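Local coordinates for protein cortical-lytic enzyme (Bacillus cereus, PDB 4S3J) that cleaves partially degraded spore-cortex peptidoglycan as an N-acetylglucosaminidase during germination, recognising its muramic acid delta-lactam residues, at residues A[69-74]-A[100-105]; A[393-398]-A[422-427]. All coordinates share one frame; numbering follows the deposited sequence.

Interaction 1: A[69-74]-A[100-105]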
loop_
_atom_site.group_PDB
_atom_site.type_symbol
_atom_site.label_atom_id
_atom_site.label_comp_id
_atom_site.label_asym_id
_atom_site.label_seq_id
_atom_site.Cartn_x
_atom_site.Cartn_y
_atom_site.Cartn_z
ATOM N N THR A 69 -9.365 -13.778 -7.626
ATOM C CA THR A 69 -9.672 -12.410 -7.957
ATOM C C THR A 69 -11.153 -12.104 -7.754
ATOM O O THR A 69 -11.489 -11.098 -7.133
ATOM C CB THR A 69 -9.277 -12.092 -9.416
ATOM O OG1 THR A 69 -7.853 -12.139 -9.549
ATOM C CG2 THR A 69 -9.774 -10.699 -9.854
ATOM N N TYR A 70 -12.031 -12.972 -8.254
ATOM C CA TYR A 70 -13.461 -12.671 -8.237
ATOM C C TYR A 70 -14.227 -13.284 -7.074
ATOM O O TYR A 70 -15.445 -13.243 -7.054
ATOM C CB TYR A 70 -14.081 -13.076 -9.588
ATOM C CG TYR A 70 -13.629 -12.112 -10.661
ATOM C CD1 TYR A 70 -14.172 -10.845 -10.727
ATOM C CD2 TYR A 70 -12.651 -12.455 -11.580
ATOM C CE1 TYR A 70 -13.733 -9.908 -11.675
ATOM C CE2 TYR A 70 -12.223 -11.530 -12.558
ATOM C CZ TYR A 70 -12.771 -10.265 -12.589
ATOM O OH TYR A 70 -12.349 -9.344 -13.538
ATOM N N ASN A 71 -13.502 -13.760 -6.069
ATOM C CA ASN A 71 -14.110 -14.263 -4.828
ATOM C C ASN A 71 -15.144 -15.354 -5.057
ATOM O O ASN A 71 -16.171 -15.415 -4.362
ATOM C CB ASN A 71 -14.778 -13.111 -4.084
ATOM C CG ASN A 71 -13.834 -11.933 -3.855
ATOM O OD1 ASN A 71 -12.701 -12.108 -3.412
ATOM N ND2 ASN A 71 -14.299 -10.727 -4.181
ATOM N N VAL A 72 -14.824 -16.257 -5.976
ATOM C CA VAL A 72 -15.680 -17.393 -6.344
ATOM C C VAL A 72 -14.959 -18.713 -6.090
ATOM O O VAL A 72 -13.785 -18.843 -6.401
ATOM C CB VAL A 72 -16.105 -17.315 -7.830
ATOM C CG1 VAL A 72 -16.891 -16.058 -8.099
ATOM C CG2 VAL A 72 -14.924 -17.363 -8.730
ATOM N N PRO A 73 -15.631 -19.689 -5.470
ATOM C CA PRO A 73 -14.903 -20.950 -5.290
ATOM C C PRO A 73 -14.390 -21.545 -6.602
ATOM O O PRO A 73 -15.089 -21.498 -7.613
ATOM C CB PRO A 73 -15.946 -21.880 -4.658
ATOM C CG PRO A 73 -16.982 -20.988 -4.078
ATOM C CD PRO A 73 -16.989 -19.730 -4.906
ATOM N N LEU A 74 -13.179 -22.087 -6.588
ATOM C CA LEU A 74 -12.554 -22.595 -7.804
ATOM C C LEU A 74 -13.379 -23.710 -8.456
ATOM O O LEU A 74 -13.502 -23.758 -9.681
ATOM C CB LEU A 74 -11.140 -23.089 -7.500
ATOM C CG LEU A 74 -10.409 -23.801 -8.639
ATOM C CD1 LEU A 74 -10.329 -22.939 -9.877
ATOM C CD2 LEU A 74 -9.034 -24.291 -8.202
ATOM N N GLY A 100 -19.333 -13.440 -6.950
ATOM C CA GLY A 100 -18.573 -13.952 -5.818
ATOM C C GLY A 100 -19.049 -13.298 -4.541
ATOM O O GLY A 100 -19.978 -12.495 -4.583
ATOM N N THR A 101 -18.452 -13.655 -3.404
ATOM C CA THR A 101 -18.779 -12.980 -2.146
ATOM C C THR A 101 -17.538 -12.266 -1.599
ATOM O O THR A 101 -16.549 -12.904 -1.226
ATOM C CB THR A 101 -19.322 -13.964 -1.106
ATOM O OG1 THR A 101 -18.296 -14.896 -0.753
ATOM C CG2 THR A 101 -20.513 -14.717 -1.672
ATOM N N LYS A 102 -17.665 -10.956 -1.449
ATOM C CA LYS A 102 -16.577 -10.089 -0.981
ATOM C C LYS A 102 -16.382 -10.188 0.501
ATOM O O LYS A 102 -17.356 -10.263 1.246
ATOM C CB LYS A 102 -16.875 -8.626 -1.323
ATOM C CG LYS A 102 -16.852 -8.297 -2.769
ATOM C CD LYS A 102 -17.528 -6.963 -3.062
ATOM C CE LYS A 102 -16.840 -5.769 -2.519
ATOM N NZ LYS A 102 -17.469 -4.542 -3.093
ATOM N N ARG A 103 -15.127 -10.342 0.911
ATOM C CA ARG A 103 -14.761 -10.191 2.323
ATOM C C ARG A 103 -14.440 -8.730 2.615
ATOM O O ARG A 103 -14.220 -7.920 1.693
ATOM C CB ARG A 103 -13.596 -11.110 2.702
ATOM C CG ARG A 103 -12.323 -10.970 1.904
ATOM C CD ARG A 103 -11.341 -12.056 2.320
ATOM N NE ARG A 103 -10.124 -11.756 3.091
ATOM C CZ ARG A 103 -9.873 -10.723 3.897
ATOM N NH1 ARG A 103 -10.741 -9.746 4.127
ATOM N NH2 ARG A 103 -8.691 -10.690 4.500
ATOM N N SER A 104 -14.498 -8.391 3.903
ATOM C CA SER A 104 -14.198 -7.053 4.390
ATOM C C SER A 104 -12.699 -6.849 4.453
ATOM O O SER A 104 -11.936 -7.809 4.581
ATOM C CB SER A 104 -14.801 -6.818 5.781
ATOM O OG SER A 104 -16.211 -6.754 5.711
ATOM N N VAL A 105 -12.291 -5.593 4.372
ATOM C CA VAL A 105 -10.885 -5.218 4.524
ATOM C C VAL A 105 -10.801 -3.894 5.280
ATOM O O VAL A 105 -11.709 -3.063 5.204
ATOM C CB VAL A 105 -10.180 -5.108 3.131
ATOM C CG1 VAL A 105 -10.594 -3.843 2.378
ATOM C CG2 VAL A 105 -8.682 -5.166 3.273
HETATM O O HOH W 1 -17.354 -11.591 -8.403
HETATM O O HOH W 2 -12.912 -10.231 -1.024
#
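Asn71 has a positive phi (55°, with psi 41°), and this left-handed turn of the backbone ends helix 63-70 in a Schellman motif within the second LysM domain. Its CG stands anti to its own carbonyl carbon (chi1 -53°), which sends the amide toward the linker that enters the barrel strand 104-111. The backbone does the gripping: Thr101 N donates to Asn71 O at 3.0 Å, with the donor lying above the carbonyl plane. One residue earlier, Gly100 CA points a C-H at Tyr70 O at 3.4 Å, and Val72 CG1 closes on the same CA at 3.5 Å. Gly100, with no side chain, lets its CA lie directly against the carbonyls of Tyr70 and Asn71. Beyond it, the Asn71 amide crosses Lys102 obliquely, ND2 resting 3.8 Å from Lys102 CG. The polar ends of Asn71 are held by the catalytic domain: Asn71 OD1 accepts from Lys398 NZ and Asn71 ND2 donates to Asn424 O, while Lys102 NZ reaches Val422 O. Two waters complete the junction, one joining Tyr70 O to Gly100 N, the other donating to Asn71 OD1 and accepting from Arg103 N at 2.9 Å.

Interaction 2: A[393-398]-A[422-427]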
loop_
_atom_site.group_PDB
_atom_site.type_symbol
_atom_site.label_atom_id
_atom_site.label_comp_id
_atom_site.label_asym_id
_atom_site.label_seq_id
_atom_site.Cartn_x
_atom_site.Cartn_y
_atom_site.Cartn_z
ATOM N N LYS A 393 -1.412 -8.800 -5.104
ATOM C CA LYS A 393 -1.300 -8.505 -3.679
ATOM C C LYS A 393 -2.632 -8.662 -2.949
ATOM O O LYS A 393 -2.670 -9.221 -1.846
ATOM C CB LYS A 393 -0.755 -7.096 -3.487
ATOM C CG LYS A 393 0.729 -6.949 -3.830
ATOM C CD LYS A 393 1.594 -7.636 -2.791
ATOM C CE LYS A 393 3.090 -7.587 -3.119
ATOM N NZ LYS A 393 3.662 -6.215 -3.173
ATOM N N PHE A 394 -3.731 -8.220 -3.565
ATOM C CA PHE A 394 -5.061 -8.417 -2.981
ATOM C C PHE A 394 -5.340 -9.921 -2.816
ATOM O O PHE A 394 -5.876 -10.344 -1.784
ATOM C CB PHE A 394 -6.153 -7.789 -3.853
ATOM C CG PHE A 394 -6.184 -6.264 -3.853
ATOM C CD1 PHE A 394 -5.506 -5.488 -2.900
ATOM C CD2 PHE A 394 -6.879 -5.600 -4.870
ATOM C CE1 PHE A 394 -5.583 -4.102 -2.923
ATOM C CE2 PHE A 394 -6.940 -4.225 -4.902
ATOM C CZ PHE A 394 -6.274 -3.466 -3.923
ATOM N N ASN A 395 -5.007 -10.727 -3.827
ATOM C CA ASN A 395 -5.226 -12.179 -3.752
ATOM C C ASN A 395 -4.359 -12.815 -2.651
ATOM O O ASN A 395 -4.790 -13.745 -1.960
ATOM C CB ASN A 395 -4.953 -12.832 -5.096
ATOM C CG ASN A 395 -6.011 -12.486 -6.135
ATOM O OD1 ASN A 395 -7.033 -11.850 -5.828
ATOM N ND2 ASN A 395 -5.759 -12.878 -7.371
ATOM N N LEU A 396 -3.140 -12.305 -2.470
ATOM C CA LEU A 396 -2.292 -12.774 -1.373
ATOM C C LEU A 396 -2.943 -12.498 -0.009
ATOM O O LEU A 396 -2.913 -13.354 0.894
ATOM C CB LEU A 396 -0.924 -12.116 -1.456
ATOM C CG LEU A 396 0.058 -12.404 -0.314
ATOM C CD1 LEU A 396 0.386 -13.905 -0.268
ATOM C CD2 LEU A 396 1.322 -11.597 -0.469
ATOM N N MET A 397 -3.538 -11.315 0.139
ATOM C CA MET A 397 -4.219 -10.943 1.382
ATOM C C MET A 397 -5.341 -11.928 1.662
ATOM O O MET A 397 -5.518 -12.376 2.794
ATOM C CB MET A 397 -4.783 -9.528 1.299
ATOM C CG MET A 397 -3.712 -8.433 1.212
ATOM S SD MET A 397 -4.432 -6.817 0.808
ATOM C CE MET A 397 -5.617 -6.628 2.148
ATOM N N LYS A 398 -6.082 -12.265 0.622
ATOM C CA LYS A 398 -7.180 -13.218 0.760
ATOM C C LYS A 398 -6.676 -14.586 1.202
ATOM O O LYS A 398 -7.244 -15.197 2.123
ATOM C CB LYS A 398 -7.949 -13.350 -0.567
ATOM C CG LYS A 398 -8.628 -12.060 -1.013
ATOM C CD LYS A 398 -9.247 -12.197 -2.383
ATOM C CE LYS A 398 -9.569 -10.821 -3.010
ATOM N NZ LYS A 398 -10.335 -11.008 -4.297
ATOM N N VAL A 422 -12.122 -1.411 -4.088
ATOM C CA VAL A 422 -13.573 -1.512 -3.844
ATOM C C VAL A 422 -14.241 -2.629 -4.653
ATOM O O VAL A 422 -15.291 -3.149 -4.240
ATOM C CB VAL A 422 -14.323 -0.184 -4.141
ATOM C CG1 VAL A 422 -13.818 0.911 -3.254
ATOM C CG2 VAL A 422 -14.200 0.225 -5.568
ATOM N N GLU A 423 -13.651 -3.024 -5.780
ATOM C CA GLU A 423 -14.185 -4.152 -6.536
ATOM C C GLU A 423 -13.920 -5.462 -5.802
ATOM O O GLU A 423 -14.751 -6.371 -5.797
ATOM C CB GLU A 423 -13.558 -4.218 -7.927
ATOM C CG GLU A 423 -14.029 -3.123 -8.867
ATOM C CD GLU A 423 -15.496 -3.254 -9.267
ATOM O OE1 GLU A 423 -15.979 -4.392 -9.490
ATOM O OE2 GLU A 423 -16.167 -2.211 -9.349
ATOM N N ASN A 424 -12.782 -5.524 -5.123
ATOM C CA ASN A 424 -12.338 -6.768 -4.492
ATOM C C ASN A 424 -12.896 -7.030 -3.118
ATOM O O ASN A 424 -13.053 -8.178 -2.737
ATOM C CB ASN A 424 -10.813 -6.776 -4.376
ATOM C CG ASN A 424 -10.137 -7.356 -5.595
ATOM O OD1 ASN A 424 -9.827 -8.543 -5.640
ATOM N ND2 ASN A 424 -9.874 -6.512 -6.592
ATOM N N PHE A 425 -13.137 -5.947 -2.385
ATOM C CA PHE A 425 -13.435 -5.973 -0.966
ATOM C C PHE A 425 -14.557 -5.036 -0.581
ATOM O O PHE A 425 -14.812 -4.031 -1.245
ATOM C CB PHE A 425 -12.213 -5.544 -0.133
ATOM C CG PHE A 425 -10.973 -6.383 -0.328
ATOM C CD1 PHE A 425 -10.897 -7.669 0.172
ATOM C CD2 PHE A 425 -9.860 -5.853 -0.976
ATOM C CE1 PHE A 425 -9.753 -8.420 0.010
ATOM C CE2 PHE A 425 -8.710 -6.599 -1.125
ATOM C CZ PHE A 425 -8.654 -7.876 -0.637
ATOM N N THR A 426 -15.173 -5.327 0.563
ATOM C CA THR A 426 -15.987 -4.349 1.251
ATOM C C THR A 426 -15.079 -3.566 2.179
ATOM O O THR A 426 -14.413 -4.149 3.009
ATOM C CB THR A 426 -17.104 -5.023 2.051
ATOM O OG1 THR A 426 -17.972 -5.704 1.139
ATOM C CG2 THR A 426 -17.892 -4.017 2.819
ATOM N N ILE A 427 -14.983 -2.260 1.983
ATOM C CA ILE A 427 -14.058 -1.450 2.785
ATOM C C ILE A 427 -14.747 -1.050 4.086
ATOM O O ILE A 427 -15.775 -0.378 4.079
ATOM C CB ILE A 427 -13.589 -0.205 2.008
ATOM C CG1 ILE A 427 -12.859 -0.655 0.731
ATOM C CG2 ILE A 427 -12.730 0.694 2.874
ATOM C CD1 ILE A 427 -12.567 0.442 -0.206
#
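One face of the Phe394 ring receives the edge of the Phe425 ring, the two planes standing 78° apart with centroids separated by 5.5 Å: a T-shaped pair in which Phe425 supplies the edge. Phe425 CE2 does the touching, 3.7 Å from Phe394 CG, and Phe394 CD1 lies in the plane of the Phe425 ring. The Asn424 amide, tilted 60° from the Phe394 ring, brings ND2 obliquely to 3.6 Å from Phe394 CD2. Both phenylalanines hold CG anti to their own carbonyl carbon, which carries the Phe394 ring outward from helix 387-400 and swings the end of the Phe425 side chain back to meet it. Met397 CE approaches Phe425 CZ more loosely, at 4.3 Å.

One helical turn beyond Phe394, Lys398 stretches its chain out fully past CG. Its CG and CE run along Phe425 CE1, and NZ, 5.5 Å from the ring centroid, gives at most a weak cation-pi attraction. The firm bond is NZ to Asn424 OD1, 2.9 Å, in the carbonyl plane and on a lone pair. The ammonium is held further by Asn71 OD1 and Gln68 O, while Asn424 OD1 also accepts from Gln391 NE2 and Asn424 ND2 donates to Leu420 O, so both ends of this buried amide are satisfied and its rotation is fixed. Leu420 and Leu421 of helix 415-424 also pack on Phe394, and Val105 of strand 104-111 touches Phe425. The arrangement joins the last two helices of the catalytic domain just where the chain turns into the short strand 426-427; such packing of helices around a central barrel is characteristic of the TIM-barrel fold of family 18 glycosyl hydrolases.

Along the chain interaction 1 closes before interaction 2 opens, yet their centres lie only about 8 Å apart, on the same side of the molecule's centre. Segment 100-105 runs into strand 104-111, which pairs in parallel with strand 426-427, so the beginning and the end of the catalytic domain sit next to each other. The LysM helix 63-70 ends against helices 387-400 and 415-424, and Asn71 and Lys102 of interaction 1 bond to residues of interaction 2. Interaction 1 and these bridging bonds tie the second LysM domain to the barrel, while interaction 2 packs the barrel's own closing helices, consistent with a fixed placement of the two domains rather than a loose tether.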